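Long-range contacts in mitogen-activated protein kinase, putative (Map kinase-like protein) (Leishmania major, PDB 3PG1), which is a MAP kinase of the serine/threonine protein kinase fold, and probably binds ATP and transfers its phosphate to serine or threonine residues of protein substrates: residues A[36-41]-A[50-55]; A[72-77]-A[339-344]; A[78-83]-A[351-356]; A[95-100]-A[109-114]. All coordinates share one frame; numbering follows the deposited sequence.

Contact 1: residues A[36-41]-A[50-55]; sequences GAVCAG and AIKRVF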
loop_
_atom_site.group_PDB
_atom_site.type_symbol
_atom_site.label_atom_id
_atom_site.label_comp_id
_atom_site.label_asym_id
_atom_site.label_seq_id
_atom_site.Cartn_x
_atom_site.Cartn_y
_atom_site.Cartn_z
ATOM N N GLY A 36 -10.396 1.408 15.347
ATOM C CA GLY A 36 -9.182 1.201 16.129
ATOM C C GLY A 36 -8.374 2.436 16.471
ATOM O O GLY A 36 -8.465 3.464 15.798
ATOM N N ALA A 37 -7.555 2.316 17.518
ATOM C CA ALA A 37 -6.656 3.361 18.004
ATOM C C ALA A 37 -5.223 2.829 17.964
ATOM O O ALA A 37 -4.998 1.648 18.232
ATOM C CB ALA A 37 -7.026 3.751 19.428
ATOM N N VAL A 38 -4.263 3.693 17.611
ATOM C CA VAL A 38 -2.853 3.319 17.515
ATOM C C VAL A 38 -2.022 4.092 18.541
ATOM O O VAL A 38 -2.167 5.311 18.666
ATOM C CB VAL A 38 -2.286 3.471 16.071
ATOM C CG1 VAL A 38 -0.902 2.830 15.948
ATOM C CG2 VAL A 38 -3.234 2.882 15.030
ATOM N N CYS A 39 -1.147 3.374 19.268
ATOM C CA CYS A 39 -0.223 3.949 20.236
ATOM C C CYS A 39 1.197 3.525 19.914
ATOM O O CYS A 39 1.425 2.378 19.532
ATOM C CB CYS A 39 -0.605 3.553 21.658
ATOM S SG CYS A 39 -1.926 4.556 22.377
ATOM N N ALA A 40 2.151 4.443 20.075
ATOM C CA ALA A 40 3.556 4.130 19.879
ATOM C C ALA A 40 4.121 3.627 21.217
ATOM O O ALA A 40 4.024 4.313 22.242
ATOM C CB ALA A 40 4.314 5.352 19.395
ATOM N N GLY A 41 4.637 2.405 21.194
ATOM C CA GLY A 41 5.223 1.748 22.352
ATOM C C GLY A 41 6.598 1.196 22.047
ATOM O O GLY A 41 7.194 1.538 21.019
ATOM N N ALA A 50 4.201 -0.033 16.940
ATOM C CA ALA A 50 2.917 0.625 16.814
ATOM C C ALA A 50 1.917 -0.420 17.322
ATOM O O ALA A 50 1.896 -1.560 16.841
ATOM C CB ALA A 50 2.641 0.971 15.348
ATOM N N ILE A 51 1.154 -0.066 18.356
ATOM C CA ILE A 51 0.183 -1.004 18.923
ATOM C C ILE A 51 -1.246 -0.541 18.651
ATOM O O ILE A 51 -1.716 0.450 19.236
ATOM C CB ILE A 51 0.446 -1.350 20.410
ATOM C CG1 ILE A 51 1.901 -1.878 20.618
ATOM C CG2 ILE A 51 -0.598 -2.363 20.912
ATOM C CD1 ILE A 51 2.498 -1.606 22.019
ATOM N N LYS A 52 -1.924 -1.274 17.751
ATOM C CA LYS A 52 -3.308 -1.025 17.366
ATOM C C LYS A 52 -4.241 -1.869 18.224
ATOM O O LYS A 52 -4.029 -3.074 18.382
ATOM C CB LYS A 52 -3.523 -1.308 15.866
ATOM C CG LYS A 52 -4.878 -0.828 15.336
ATOM C CD LYS A 52 -5.020 -1.141 13.853
ATOM C CE LYS A 52 -6.445 -1.061 13.362
ATOM N NZ LYS A 52 -6.558 -1.463 11.929
ATOM N N ARG A 53 -5.269 -1.219 18.779
ATOM C CA ARG A 53 -6.286 -1.822 19.639
ATOM C C ARG A 53 -7.640 -1.713 18.927
ATOM O O ARG A 53 -8.131 -0.609 18.715
ATOM C CB ARG A 53 -6.304 -1.095 21.002
ATOM C CG ARG A 53 -7.252 -1.657 22.055
ATOM C CD ARG A 53 -7.417 -0.624 23.151
ATOM N NE ARG A 53 -8.372 -1.016 24.188
ATOM C CZ ARG A 53 -9.612 -0.543 24.291
ATOM N NH1 ARG A 53 -10.078 0.317 23.392
ATOM N NH2 ARG A 53 -10.396 -0.929 25.291
ATOM N N VAL A 54 -8.211 -2.862 18.542
ATOM C CA VAL A 54 -9.495 -2.981 17.845
ATOM C C VAL A 54 -10.528 -3.438 18.888
ATOM O O VAL A 54 -10.427 -4.555 19.412
ATOM C CB VAL A 54 -9.408 -3.969 16.645
ATOM C CG1 VAL A 54 -10.765 -4.147 15.971
ATOM C CG2 VAL A 54 -8.342 -3.544 15.627
ATOM N N PHE A 55 -11.503 -2.562 19.203
ATOM C CA PHE A 55 -12.548 -2.863 20.176
ATOM C C PHE A 55 -13.952 -2.460 19.678
ATOM O O PHE A 55 -14.681 -3.311 19.152
ATOM C CB PHE A 55 -12.200 -2.283 21.569
ATOM C CG PHE A 55 -13.241 -2.426 22.664
ATOM C CD1 PHE A 55 -13.880 -3.643 22.890
ATOM C CD2 PHE A 55 -13.532 -1.361 23.513
ATOM C CE1 PHE A 55 -14.826 -3.775 23.913
ATOM C CE2 PHE A 55 -14.469 -1.498 24.540
ATOM C CZ PHE A 55 -15.105 -2.706 24.737
#
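Ala37 O takes the N-H of Arg53, with N and O 2.9 Å apart, and at the same time a C-H from Lys52, whose CA lies 3.3 Å from Ala37 O. Ala37 N donates back to Arg53 O at 3.2 Å, closing one ring of the antiparallel ladder. Two residues further, Ile51 N gives Cys39 O a short bond of 2.7 Å, almost straight (176° at the hydrogen), while Cys39 N donates to Ile51 O from above the carbonyl plane. Between these rings Val38 and Lys52 form a non-hydrogen-bonded pair. Val38 CG1 lies anti to the backbone N (chi1 -169°) and meets Ala50 CB at 4.0 Å; CG2 touches Lys52 CG at 4.1 Å, the two side chains crossing at a slant. Lys52 then runs extended to NZ, which makes a weak, long ion pair with Glu79.

These are the second and third strands of the kinase N-lobe sheet; by sequence, Gly36 stands at the end of the glycine-rich loop, and Lys52 fills the lysine position of the Ala-x-Lys motif. Ala37, Cys39, Ile51 and Arg53 turn to the other face, towards helix 7-19, where Arg53 NE bridges to Glu16. Because main-chain bonds hold the strands, their two faces can differ: Val38, Ala50 and Lys52 on one, at positions lining the ATP pocket in related kinases, and helix packing on the other.

Contact 2: residues A[72-77]-A[339-344]; sequences LCKRVL and FDESVT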
loop_
_atom_site.group_PDB
_atom_site.type_symbol
_atom_site.label_atom_id
_atom_site.label_comp_id
_atom_site.label_asym_id
_atom_site.label_seq_id
_atom_site.Cartn_x
_atom_site.Cartn_y
_atom_site.Cartn_z
ATOM N N LEU A 72 -17.999 -6.166 9.769
ATOM C CA LEU A 72 -16.816 -5.516 10.346
ATOM C C LEU A 72 -15.763 -6.535 10.780
ATOM O O LEU A 72 -14.578 -6.319 10.512
ATOM C CB LEU A 72 -17.189 -4.561 11.500
ATOM C CG LEU A 72 -18.210 -3.458 11.165
ATOM C CD1 LEU A 72 -18.638 -2.706 12.412
ATOM C CD2 LEU A 72 -17.694 -2.515 10.078
ATOM N N CYS A 73 -16.206 -7.667 11.396
ATOM C CA CYS A 73 -15.342 -8.770 11.824
ATOM C C CYS A 73 -14.592 -9.332 10.612
ATOM O O CYS A 73 -13.363 -9.466 10.671
ATOM C CB CYS A 73 -16.145 -9.853 12.536
ATOM S SG CYS A 73 -15.142 -11.133 13.326
ATOM N N LYS A 74 -15.327 -9.581 9.494
ATOM C CA LYS A 74 -14.796 -10.087 8.223
ATOM C C LYS A 74 -13.770 -9.123 7.616
ATOM O O LYS A 74 -12.739 -9.575 7.113
ATOM C CB LYS A 74 -15.937 -10.369 7.224
ATOM C CG LYS A 74 -15.514 -11.164 5.988
ATOM C CD LYS A 74 -16.619 -12.090 5.483
ATOM C CE LYS A 74 -17.599 -11.449 4.519
ATOM N NZ LYS A 74 -17.029 -11.292 3.152
ATOM N N ARG A 75 -14.060 -7.811 7.651
ATOM C CA ARG A 75 -13.172 -6.769 7.139
ATOM C C ARG A 75 -11.821 -6.815 7.883
ATOM O O ARG A 75 -10.771 -6.814 7.241
ATOM C CB ARG A 75 -13.835 -5.386 7.278
ATOM C CG ARG A 75 -12.891 -4.207 7.022
ATOM C CD ARG A 75 -13.551 -2.878 7.338
ATOM N NE ARG A 75 -13.307 -1.892 6.285
ATOM C CZ ARG A 75 -14.025 -1.789 5.169
ATOM N NH1 ARG A 75 -15.042 -2.616 4.944
ATOM N NH2 ARG A 75 -13.727 -0.866 4.265
ATOM N N VAL A 76 -11.862 -6.867 9.230
ATOM C CA VAL A 76 -10.653 -6.917 10.067
ATOM C C VAL A 76 -9.897 -8.258 9.902
ATOM O O VAL A 76 -8.666 -8.254 9.841
ATOM C CB VAL A 76 -10.916 -6.523 11.556
ATOM C CG1 VAL A 76 -9.601 -6.317 12.302
ATOM C CG2 VAL A 76 -11.744 -5.247 11.641
ATOM N N LEU A 77 -10.641 -9.390 9.782
ATOM C CA LEU A 77 -10.052 -10.715 9.581
ATOM C C LEU A 77 -9.256 -10.744 8.269
ATOM O O LEU A 77 -8.143 -11.271 8.246
ATOM C CB LEU A 77 -11.119 -11.829 9.594
ATOM C CG LEU A 77 -10.583 -13.265 9.465
ATOM C CD1 LEU A 77 -9.597 -13.605 10.579
ATOM C CD2 LEU A 77 -11.706 -14.272 9.382
ATOM N N PHE A 339 -8.864 -15.969 0.433
ATOM C CA PHE A 339 -9.781 -15.605 1.507
ATOM C C PHE A 339 -11.171 -16.100 1.090
ATOM O O PHE A 339 -11.653 -15.762 -0.002
ATOM C CB PHE A 339 -9.771 -14.099 1.830
ATOM C CG PHE A 339 -10.554 -13.743 3.079
ATOM C CD1 PHE A 339 -9.927 -13.679 4.318
ATOM C CD2 PHE A 339 -11.921 -13.494 3.017
ATOM C CE1 PHE A 339 -10.652 -13.366 5.478
ATOM C CE2 PHE A 339 -12.647 -13.184 4.173
ATOM C CZ PHE A 339 -12.006 -13.117 5.397
ATOM N N ASP A 340 -11.777 -16.964 1.925
ATOM C CA ASP A 340 -13.105 -17.505 1.640
ATOM C C ASP A 340 -14.138 -16.468 2.118
ATOM O O ASP A 340 -14.344 -16.304 3.320
ATOM C CB ASP A 340 -13.299 -18.886 2.308
ATOM C CG ASP A 340 -14.457 -19.708 1.762
ATOM O OD1 ASP A 340 -15.541 -19.133 1.545
ATOM O OD2 ASP A 340 -14.284 -20.937 1.584
ATOM N N GLU A 341 -14.712 -15.714 1.165
ATOM C CA GLU A 341 -15.665 -14.642 1.437
ATOM C C GLU A 341 -17.096 -15.116 1.736
ATOM O O GLU A 341 -17.923 -14.312 2.169
ATOM C CB GLU A 341 -15.608 -13.560 0.349
ATOM C CG GLU A 341 -14.704 -12.401 0.735
ATOM C CD GLU A 341 -13.601 -12.092 -0.256
ATOM O OE1 GLU A 341 -13.905 -11.959 -1.463
ATOM O OE2 GLU A 341 -12.435 -11.952 0.181
ATOM N N SER A 342 -17.354 -16.436 1.583
ATOM C CA SER A 342 -18.638 -17.066 1.907
ATOM C C SER A 342 -18.865 -17.114 3.434
ATOM O O SER A 342 -19.997 -17.341 3.872
ATOM C CB SER A 342 -18.716 -18.469 1.313
ATOM O OG SER A 342 -18.002 -19.412 2.097
ATOM N N VAL A 343 -17.785 -16.911 4.241
ATOM C CA VAL A 343 -17.869 -16.894 5.710
ATOM C C VAL A 343 -18.730 -15.715 6.158
ATOM O O VAL A 343 -18.627 -14.621 5.595
ATOM C CB VAL A 343 -16.503 -16.973 6.460
ATOM C CG1 VAL A 343 -15.747 -18.255 6.113
ATOM C CG2 VAL A 343 -15.633 -15.736 6.216
ATOM N N THR A 344 -19.634 -15.962 7.105
ATOM C CA THR A 344 -20.570 -14.951 7.584
ATOM C C THR A 344 -20.732 -15.003 9.100
ATOM O O THR A 344 -20.933 -13.966 9.730
ATOM C CB THR A 344 -21.893 -15.020 6.780
ATOM O OG1 THR A 344 -22.713 -13.904 7.114
ATOM C CG2 THR A 344 -22.658 -16.336 6.974
#
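Lys74 and Phe339 both send CG anti to the backbone N (chi1 -168° and -171°), which sets each CG away from its own backbone N. The two side chains meet where Lys74 CG lies 3.9 Å from Phe339 CE2, at the edge of the ring near its plane, and Leu77 CG reaches another stretch of the same edge, 4.0 Å from CE1 of Phe339. The ring thus meets the helix with its edge, near Lys74 CG and Leu77 CG. Beyond CG the lysine chain bends at each remaining torsion. Its CD passes 3.2 Å from Val343 O and 3.8 Å from Val343 CG2, and NZ ends 3.3 Å from Glu341 O in a weak hydrogen bond.

Helix 70-85 corresponds to the αC helix of the kinase N-lobe, and residues 339-344 belong to the segment that, as in other MAP kinases, returns from the C-lobe to pack a last helix, 346-360, against it. The segment is folded as a type I turn from Asp340 to Val343, and Asp340 also closes an Asx turn: its OD1 accepts from Ser342 N at 3.2 Å. Glu341 crosses the lysine at about a right angle, its CG 3.5 Å from Lys74 NZ. Its carboxylate is 5.5 Å from that ammonium, measured from OE2 to Lys74 NZ, while OE2 has a weak, long ion pair with Arg78.

Contact 3: residues A[78-83]-A[351-356]; sequences REIRLL and KIFTAE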
loop_
_atom_site.group_PDB
_atom_site.type_symbol
_atom_site.label_atom_id
_atom_site.label_comp_id
_atom_site.label_asym_id
_atom_site.label_seq_id
_atom_site.Cartn_x
_atom_site.Cartn_y
_atom_site.Cartn_z
ATOM N N ARG A 78 -9.804 -10.125 7.206
ATOM C CA ARG A 78 -9.113 -10.042 5.916
ATOM C C ARG A 78 -7.830 -9.195 6.010
ATOM O O ARG A 78 -6.799 -9.594 5.470
ATOM C CB ARG A 78 -10.044 -9.521 4.819
ATOM C CG ARG A 78 -9.470 -9.823 3.425
ATOM C CD ARG A 78 -10.392 -9.467 2.279
ATOM N NE ARG A 78 -9.831 -9.924 1.002
ATOM C CZ ARG A 78 -8.937 -9.246 0.283
ATOM N NH1 ARG A 78 -8.494 -8.065 0.697
ATOM N NH2 ARG A 78 -8.485 -9.746 -0.860
ATOM N N GLU A 79 -7.881 -8.053 6.725
ATOM C CA GLU A 79 -6.705 -7.197 6.900
ATOM C C GLU A 79 -5.608 -7.960 7.656
ATOM O O GLU A 79 -4.430 -7.855 7.338
ATOM C CB GLU A 79 -7.074 -5.931 7.697
ATOM C CG GLU A 79 -8.020 -4.979 6.981
ATOM C CD GLU A 79 -8.293 -3.669 7.700
ATOM O OE1 GLU A 79 -7.667 -3.414 8.756
ATOM O OE2 GLU A 79 -9.126 -2.885 7.192
ATOM N N ILE A 80 -6.015 -8.734 8.660
ATOM C CA ILE A 80 -5.124 -9.532 9.496
ATOM C C ILE A 80 -4.524 -10.698 8.747
ATOM O O ILE A 80 -3.320 -10.926 8.838
ATOM C CB ILE A 80 -5.864 -9.906 10.828
ATOM C CG1 ILE A 80 -5.555 -8.884 11.911
ATOM C CG2 ILE A 80 -5.630 -11.346 11.322
ATOM C CD1 ILE A 80 -6.092 -7.492 11.642
ATOM N N ARG A 81 -5.359 -11.451 8.040
ATOM C CA ARG A 81 -4.911 -12.597 7.246
ATOM C C ARG A 81 -3.877 -12.164 6.193
ATOM O O ARG A 81 -2.887 -12.862 6.006
ATOM C CB ARG A 81 -6.121 -13.302 6.588
ATOM C CG ARG A 81 -6.949 -14.144 7.608
ATOM C CD ARG A 81 -7.456 -15.460 7.041
ATOM N NE ARG A 81 -6.395 -16.136 6.294
ATOM C CZ ARG A 81 -6.515 -16.575 5.048
ATOM N NH1 ARG A 81 -7.684 -16.505 4.420
ATOM N NH2 ARG A 81 -5.478 -17.122 4.434
ATOM N N LEU A 82 -4.087 -10.991 5.553
ATOM C CA LEU A 82 -3.171 -10.444 4.548
ATOM C C LEU A 82 -1.854 -10.060 5.153
ATOM O O LEU A 82 -0.818 -10.378 4.566
ATOM C CB LEU A 82 -3.792 -9.244 3.830
ATOM C CG LEU A 82 -4.547 -9.579 2.572
ATOM C CD1 LEU A 82 -5.370 -8.413 2.108
ATOM C CD2 LEU A 82 -3.588 -10.053 1.485
ATOM N N LEU A 83 -1.872 -9.431 6.361
ATOM C CA LEU A 83 -0.640 -9.039 7.074
ATOM C C LEU A 83 0.182 -10.244 7.443
ATOM O O LEU A 83 1.402 -10.242 7.295
ATOM C CB LEU A 83 -0.960 -8.258 8.347
ATOM C CG LEU A 83 -1.005 -6.731 8.262
ATOM C CD1 LEU A 83 -1.353 -6.146 9.636
ATOM C CD2 LEU A 83 0.335 -6.140 7.763
ATOM N N LYS A 351 -12.720 -18.378 15.358
ATOM C CA LYS A 351 -11.901 -19.590 15.241
ATOM C C LYS A 351 -10.726 -19.317 14.292
ATOM O O LYS A 351 -9.611 -19.752 14.577
ATOM C CB LYS A 351 -12.734 -20.768 14.712
ATOM N N ILE A 352 -10.975 -18.580 13.182
ATOM C CA ILE A 352 -9.932 -18.207 12.208
ATOM C C ILE A 352 -8.925 -17.255 12.872
ATOM O O ILE A 352 -7.733 -17.423 12.645
ATOM C CB ILE A 352 -10.476 -17.693 10.837
ATOM C CG1 ILE A 352 -11.484 -18.692 10.212
ATOM C CG2 ILE A 352 -9.323 -17.389 9.842
ATOM C CD1 ILE A 352 -12.347 -18.106 9.070
ATOM N N PHE A 353 -9.387 -16.314 13.737
ATOM C CA PHE A 353 -8.502 -15.410 14.480
ATOM C C PHE A 353 -7.585 -16.217 15.397
ATOM O O PHE A 353 -6.374 -15.976 15.407
ATOM C CB PHE A 353 -9.282 -14.359 15.289
ATOM C CG PHE A 353 -9.814 -13.182 14.497
ATOM C CD1 PHE A 353 -11.174 -13.057 14.232
ATOM C CD2 PHE A 353 -8.957 -12.180 14.044
ATOM C CE1 PHE A 353 -11.665 -11.960 13.520
ATOM C CE2 PHE A 353 -9.451 -11.083 13.332
ATOM C CZ PHE A 353 -10.803 -10.972 13.090
ATOM N N THR A 354 -8.156 -17.219 16.110
ATOM C CA THR A 354 -7.423 -18.135 16.992
ATOM C C THR A 354 -6.416 -18.943 16.158
ATOM O O THR A 354 -5.263 -19.083 16.572
ATOM C CB THR A 354 -8.393 -19.017 17.804
ATOM O OG1 THR A 354 -9.405 -18.195 18.389
ATOM C CG2 THR A 354 -7.694 -19.803 18.903
ATOM N N ALA A 355 -6.842 -19.412 14.960
ATOM C CA ALA A 355 -6.002 -20.152 14.015
ATOM C C ALA A 355 -4.899 -19.251 13.442
ATOM O O ALA A 355 -3.782 -19.726 13.220
ATOM C CB ALA A 355 -6.853 -20.719 12.888
ATOM N N GLU A 356 -5.207 -17.953 13.219
ATOM C CA GLU A 356 -4.246 -16.970 12.705
ATOM C C GLU A 356 -3.221 -16.609 13.775
ATOM O O GLU A 356 -2.061 -16.390 13.432
ATOM C CB GLU A 356 -4.942 -15.713 12.147
ATOM C CG GLU A 356 -5.587 -15.903 10.779
ATOM C CD GLU A 356 -4.652 -16.185 9.616
ATOM O OE1 GLU A 356 -3.547 -15.596 9.583
ATOM O OE2 GLU A 356 -5.031 -16.985 8.730
HETATM O O HOH W 1 -2.799 -15.467 6.585
#
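Arg81 and Glu356 link helix 70-85, the counterpart of αC in the kinase N-lobe, to helix 346-360, which packs beside it like the C-terminal extension helix of other MAP kinases. The two short segments run nearly parallel, their directions 21° apart, with axes no nearer than 10.9 Å, and side chains, not backbones, make the contact.

The charged part is a salt bridge made through NE. Arg81 NE sits 2.9 Å from Glu356 OE2, which it meets from above the carboxylate plane, and the bond is bent, with 132° at the hydrogen. Bends at chi2 and chi3 place CD and NE of Arg81 near Glu356; CG and CD also lie close to its carboxylate. NH1 is taken by His338 O. Glu356 OE1, in turn, accepts from Asn84.

Apolar contact flanks the ion pair. Ile352 CG2 touches Arg81 CD at 3.9 Å, and on the side nearer the sheet Ile80 CG2 approaches Phe353 CE2 obliquely at 4.3 Å, where Leu109 also packs.

A water completes the polar link: it donates to the helix carbonyl Arg81 O at 2.7 Å and to Glu356 OE1 at 3.1 Å.

Contact 4: residues A[95-100]-A[109-114]; sequences RDIFVH and LYLVTE
Phe98 lies with one ring face over the CB of Tyr110, which stands 3.7 Å from the ring centroid as a CH-pi contact, offset toward the rim. The two side chains cross at about a right angle, yet their ring planes are only 16° from parallel. Slid well apart, with centroids 5.2 Å from each other, the rings barely overlap, so the phenylalanine lies mainly over Tyr110 CB, with Tyr110 CG also close to Phe98 CE2. With chi1 at 40°, Phe98 CG sits between its backbone N and carbonyl carbon; farther round the same ring, Phe98 CE1 meets Val112 CG2 at 3.8 Å. On the opposite face of the sheet Ile97 lies side by side with Leu111, and Val99 with Leu109, whose CD1 is 3.6 Å from Val99 CG1.

Backbone bonds join the strands, and near one end a classic beta bulge sets Arg95 and Asp96 both against Val112: Val112 O accepts Arg95 N at 2.8 Å and Asp96 N at 3.3 Å, from the same face of its carbonyl plane. Arg95 CG packs on the peptide between Thr113 and Glu114, while the guanidinium bridges to Asp43.

This hairpin ends the five-stranded N-lobe sheet, 96-100 being the outermost strand. Ile97, Leu109 and Leu111 look to Ile80 on helix 70-85, with helix 346-360 also covering Ile97 and Leu109; on the other face, Tyr110 OH bonds Glu16 of helix 7-19.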
loop_
_atom_site.group_PDB
_atom_site.type_symbol
_atom_site.label_atom_id
_atom_site.label_comp_id
_atom_site.label_asym_id
_atom_site.label_seq_id
_atom_site.Cartn_x
_atom_site.Cartn_y
_atom_site.Cartn_z
ATOM N N ARG A 95 4.257 -8.141 13.823
ATOM C CA ARG A 95 5.301 -8.374 14.840
ATOM C C ARG A 95 4.679 -9.234 15.911
ATOM O O ARG A 95 5.363 -10.013 16.590
ATOM C CB ARG A 95 5.754 -7.055 15.511
ATOM C CG ARG A 95 6.692 -6.197 14.674
ATOM C CD ARG A 95 8.109 -6.718 14.648
ATOM N NE ARG A 95 8.845 -6.404 15.872
ATOM C CZ ARG A 95 10.169 -6.320 15.932
ATOM N NH1 ARG A 95 10.905 -6.500 14.841
ATOM N NH2 ARG A 95 10.770 -6.039 17.081
ATOM N N ASP A 96 3.369 -9.030 16.106
ATOM C CA ASP A 96 2.576 -9.722 17.113
ATOM C C ASP A 96 1.085 -9.526 16.861
ATOM O O ASP A 96 0.671 -8.538 16.263
ATOM C CB ASP A 96 2.943 -9.212 18.515
ATOM C CG ASP A 96 2.639 -10.149 19.660
ATOM O OD1 ASP A 96 2.101 -11.246 19.403
ATOM O OD2 ASP A 96 2.933 -9.780 20.816
ATOM N N ILE A 97 0.292 -10.477 17.355
ATOM C CA ILE A 97 -1.165 -10.503 17.285
ATOM C C ILE A 97 -1.700 -11.331 18.468
ATOM O O ILE A 97 -1.173 -12.408 18.779
ATOM C CB ILE A 97 -1.701 -10.984 15.909
ATOM C CG1 ILE A 97 -3.253 -10.888 15.859
ATOM C CG2 ILE A 97 -1.156 -12.394 15.525
ATOM C CD1 ILE A 97 -3.900 -11.093 14.550
ATOM N N PHE A 98 -2.717 -10.792 19.146
ATOM C CA PHE A 98 -3.365 -11.424 20.298
ATOM C C PHE A 98 -4.813 -10.966 20.411
ATOM O O PHE A 98 -5.118 -9.804 20.119
ATOM C CB PHE A 98 -2.560 -11.276 21.621
ATOM C CG PHE A 98 -1.883 -9.948 21.885
ATOM C CD1 PHE A 98 -0.672 -9.631 21.277
ATOM C CD2 PHE A 98 -2.414 -9.051 22.800
ATOM C CE1 PHE A 98 -0.046 -8.402 21.522
ATOM C CE2 PHE A 98 -1.771 -7.836 23.067
ATOM C CZ PHE A 98 -0.598 -7.514 22.416
ATOM N N VAL A 99 -5.710 -11.905 20.756
ATOM C CA VAL A 99 -7.153 -11.677 20.845
ATOM C C VAL A 99 -7.700 -11.962 22.229
ATOM O O VAL A 99 -7.419 -13.017 22.808
ATOM C CB VAL A 99 -7.952 -12.453 19.760
ATOM C CG1 VAL A 99 -7.895 -11.742 18.416
ATOM C CG2 VAL A 99 -7.478 -13.903 19.631
ATOM N N HIS A 100 -8.481 -11.014 22.761
ATOM C CA HIS A 100 -9.126 -11.168 24.060
ATOM C C HIS A 100 -10.620 -11.309 23.813
ATOM O O HIS A 100 -11.290 -10.325 23.500
ATOM C CB HIS A 100 -8.815 -9.985 25.001
ATOM C CG HIS A 100 -9.536 -10.056 26.324
ATOM N ND1 HIS A 100 -10.394 -9.042 26.738
ATOM C CD2 HIS A 100 -9.536 -11.034 27.261
ATOM C CE1 HIS A 100 -10.864 -9.426 27.912
ATOM N NE2 HIS A 100 -10.384 -10.619 28.268
ATOM N N LEU A 109 -8.976 -6.983 19.933
ATOM C CA LEU A 109 -7.899 -7.455 19.065
ATOM C C LEU A 109 -6.757 -6.447 19.090
ATOM O O LEU A 109 -6.975 -5.232 19.004
ATOM C CB LEU A 109 -8.404 -7.758 17.636
ATOM C CG LEU A 109 -7.385 -7.836 16.472
ATOM C CD1 LEU A 109 -6.451 -9.031 16.600
ATOM C CD2 LEU A 109 -8.089 -7.919 15.154
ATOM N N TYR A 110 -5.543 -6.965 19.262
ATOM C CA TYR A 110 -4.337 -6.153 19.345
ATOM C C TYR A 110 -3.410 -6.528 18.230
ATOM O O TYR A 110 -3.163 -7.715 17.969
ATOM C CB TYR A 110 -3.651 -6.302 20.709
ATOM C CG TYR A 110 -4.577 -6.065 21.882
ATOM C CD1 TYR A 110 -4.656 -4.819 22.495
ATOM C CD2 TYR A 110 -5.389 -7.087 22.371
ATOM C CE1 TYR A 110 -5.512 -4.594 23.574
ATOM C CE2 TYR A 110 -6.276 -6.865 23.424
ATOM C CZ TYR A 110 -6.323 -5.620 24.034
ATOM O OH TYR A 110 -7.204 -5.402 25.067
ATOM N N LEU A 111 -2.916 -5.496 17.557
ATOM C CA LEU A 111 -2.044 -5.624 16.415
ATOM C C LEU A 111 -0.785 -4.851 16.616
ATOM O O LEU A 111 -0.808 -3.645 16.868
ATOM C CB LEU A 111 -2.783 -5.144 15.168
ATOM C CG LEU A 111 -4.010 -5.967 14.838
ATOM C CD1 LEU A 111 -4.924 -5.221 13.883
ATOM C CD2 LEU A 111 -3.608 -7.356 14.341
ATOM N N VAL A 112 0.324 -5.557 16.519
ATOM C CA VAL A 112 1.634 -4.968 16.720
ATOM C C VAL A 112 2.459 -5.032 15.428
ATOM O O VAL A 112 2.613 -6.110 14.815
ATOM C CB VAL A 112 2.373 -5.618 17.916
ATOM C CG1 VAL A 112 3.582 -4.788 18.324
ATOM C CG2 VAL A 112 1.438 -5.824 19.110
ATOM N N THR A 113 2.969 -3.860 15.017
ATOM C CA THR A 113 3.844 -3.730 13.843
ATOM C C THR A 113 5.023 -2.862 14.259
ATOM O O THR A 113 4.904 -2.116 15.227
ATOM C CB THR A 113 3.073 -3.187 12.615
ATOM O OG1 THR A 113 2.435 -1.946 12.934
ATOM C CG2 THR A 113 2.043 -4.184 12.068
ATOM N N GLU A 114 6.163 -2.983 13.576
ATOM C CA GLU A 114 7.344 -2.185 13.871
ATOM C C GLU A 114 7.019 -0.734 13.518
ATOM O O GLU A 114 6.482 -0.481 12.446
ATOM C CB GLU A 114 8.564 -2.685 13.055
ATOM C CG GLU A 114 9.891 -2.101 13.536
ATOM C CD GLU A 114 11.092 -2.258 12.619
ATOM O OE1 GLU A 114 11.978 -1.373 12.655
ATOM O OE2 GLU A 114 11.155 -3.255 11.863
#

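How the contacts relate
All four contacts lie on or against the kinase N-lobe. Contacts 1 and 4 are two hairpins of one antiparallel sheet, centres about 9 Å apart, joined where strand 48-54 pairs with strand 108-114. Contacts 2 and 3, also about 9 Å apart between centres, use successive parts of helix 70-85. Contact 3 lies about 11 Å from contact 4, centre to centre, and Ile80 wedges onto both Leu111 and Ile97. Along the chain, contact 1 comes first and both segments of contact 4 fall between the two ends of contacts 2 and 3. The C-terminal residues thus come back, after the C-lobe, to pack on the helix that carries Glu79, a weak, long ion-pair partner of Lys52 in contact 1.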